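Local coordinates for protein amicyanin (Paracoccus versutus, PDB 1ID2) that is a type 1 blue copper protein that carries electrons, probably shuttling them singly through its one copper centre, at residues 56-61 / 81-86. Residues are numbered along the deposited sequence; the frame is centred on the assembly and turned at random.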
# COMPACT_ATOMS: atom_id res chain seq x y z
N VAL A 56 4.88 2.34 0.77
CA VAL A 56 4.23 1.97 -0.49
C VAL A 56 4.35 3.15 -1.43
O VAL A 56 4.08 4.28 -1.01
CB VAL A 56 2.73 1.61 -0.28
CG1 VAL A 56 2.01 1.44 -1.60
CG2 VAL A 56 2.62 0.32 0.49
N ALA A 57 4.97 2.93 -2.60
CA ALA A 57 5.19 4.00 -3.58
C ALA A 57 4.84 3.60 -5.02
O ALA A 57 4.78 2.41 -5.36
CB ALA A 57 6.64 4.50 -3.50
N PHE A 58 4.46 4.60 -5.81
CA PHE A 58 4.03 4.39 -7.19
C PHE A 58 4.86 5.34 -8.04
O PHE A 58 5.14 6.47 -7.63
CB PHE A 58 2.52 4.70 -7.37
CG PHE A 58 1.57 3.80 -6.57
CD1 PHE A 58 1.14 2.58 -7.07
CD2 PHE A 58 1.10 4.18 -5.32
CE1 PHE A 58 0.28 1.75 -6.33
CE2 PHE A 58 0.24 3.36 -4.58
CZ PHE A 58 -0.16 2.15 -5.09
N LYS A 59 5.41 4.83 -9.14
CA LYS A 59 6.09 5.67 -10.14
C LYS A 59 5.07 6.62 -10.80
O LYS A 59 3.86 6.45 -10.63
CB LYS A 59 6.71 4.79 -11.24
CG LYS A 59 7.85 3.86 -10.80
CD LYS A 59 9.16 4.62 -10.76
CE LYS A 59 10.27 3.82 -10.10
NZ LYS A 59 11.24 4.74 -9.42
N LYS A 60 5.57 7.52 -11.63
CA LYS A 60 4.72 8.46 -12.36
C LYS A 60 3.78 7.69 -13.26
O LYS A 60 4.18 6.71 -13.89
CB LYS A 60 5.57 9.39 -13.24
CG LYS A 60 5.78 10.79 -12.69
CD LYS A 60 5.90 11.83 -13.80
CE LYS A 60 6.73 11.33 -14.99
NZ LYS A 60 8.17 11.06 -14.65
N GLY A 61 2.54 8.16 -13.36
CA GLY A 61 1.65 7.65 -14.39
C GLY A 61 0.89 6.42 -13.97
O GLY A 61 0.22 5.81 -14.80
N ILE A 81 -4.72 2.73 1.48
CA ILE A 81 -4.98 3.41 0.23
C ILE A 81 -6.29 2.86 -0.29
O ILE A 81 -6.47 1.62 -0.36
CB ILE A 81 -3.85 3.15 -0.84
CG1 ILE A 81 -2.51 3.65 -0.33
CG2 ILE A 81 -4.19 3.90 -2.12
CD1 ILE A 81 -1.37 3.49 -1.32
N THR A 82 -7.19 3.77 -0.65
CA THR A 82 -8.45 3.42 -1.29
C THR A 82 -8.31 3.56 -2.81
O THR A 82 -7.93 4.62 -3.30
CB THR A 82 -9.56 4.31 -0.78
OG1 THR A 82 -9.67 4.13 0.64
CG2 THR A 82 -10.89 3.99 -1.45
N PHE A 83 -8.66 2.50 -3.53
CA PHE A 83 -8.48 2.45 -4.98
C PHE A 83 -9.82 2.66 -5.65
O PHE A 83 -10.70 1.82 -5.55
CB PHE A 83 -7.89 1.10 -5.42
CG PHE A 83 -6.43 0.95 -5.14
CD1 PHE A 83 -5.99 0.49 -3.91
CD2 PHE A 83 -5.49 1.34 -6.07
CE1 PHE A 83 -4.63 0.44 -3.62
CE2 PHE A 83 -4.13 1.28 -5.80
CZ PHE A 83 -3.70 0.83 -4.58
N ASN A 84 -9.96 3.78 -6.33
CA ASN A 84 -11.25 4.19 -6.84
C ASN A 84 -11.49 3.68 -8.24
O ASN A 84 -12.63 3.43 -8.61
CB ASN A 84 -11.37 5.70 -6.82
CG ASN A 84 -11.20 6.26 -5.45
OD1 ASN A 84 -11.84 5.81 -4.49
ND2 ASN A 84 -10.31 7.22 -5.32
N GLU A 85 -10.42 3.51 -9.01
CA GLU A 85 -10.57 3.10 -10.39
C GLU A 85 -10.05 1.69 -10.68
O GLU A 85 -8.97 1.32 -10.23
CB GLU A 85 -9.87 4.10 -11.30
CG GLU A 85 -10.66 5.35 -11.60
CD GLU A 85 -10.13 6.07 -12.82
OE1 GLU A 85 -10.18 5.49 -13.93
OE2 GLU A 85 -9.61 7.19 -12.66
N ALA A 86 -10.79 0.95 -11.52
CA ALA A 86 -10.36 -0.33 -12.10
C ALA A 86 -9.01 -0.26 -12.83
O ALA A 86 -8.74 0.73 -13.50
CB ALA A 86 -11.44 -0.83 -13.07
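Backbone hydrogen bonds tie Phe58 to Phe68 and Ile81 to Val44, so the two residues belong to separate sheets of the cupredoxin beta barrel, and what joins them is purely apolar. The contact is a worked example of how apolar side chains pack two sheets together in the core of such a barrel: Phe58 of the short strand 57-58, and Val56 just before it, lie against the end of the longer strand 77-83. Ile81 is the centre of the cluster. With its chain fully extended at the second torsion (chi2 -178°), Ile81 carries CD1 out to the rim of the Phe58 ring, close to the ring plane and 3.6 Å from CE2 of Phe58. The same methyl meets Val56 tip to tip: CD1 of Ile81 lies 4.0 Å from CG1 of Val56, the branch that stands anti to the backbone N (chi1 171°). Trp46 of strand 43-48 touches both aliphatic residues, and Tyr91 lies against Val56 and Phe58, so the group is packed from further strands as well. Two positions before Val56 is the copper ligand His54, and the valine side chain is about 9 Å from the metal; the cluster thus adjoins the copper end of the core. Farther from the copper, the two phenylalanine rings approach from opposite directions, their planes steeply inclined. Phe83 offers its edge, with its CZ 3.8 Å from CZ of Phe58, while Ile81 CG2 sits over one Phe83 face, 3.8 Å above the plane and displaced toward the rim.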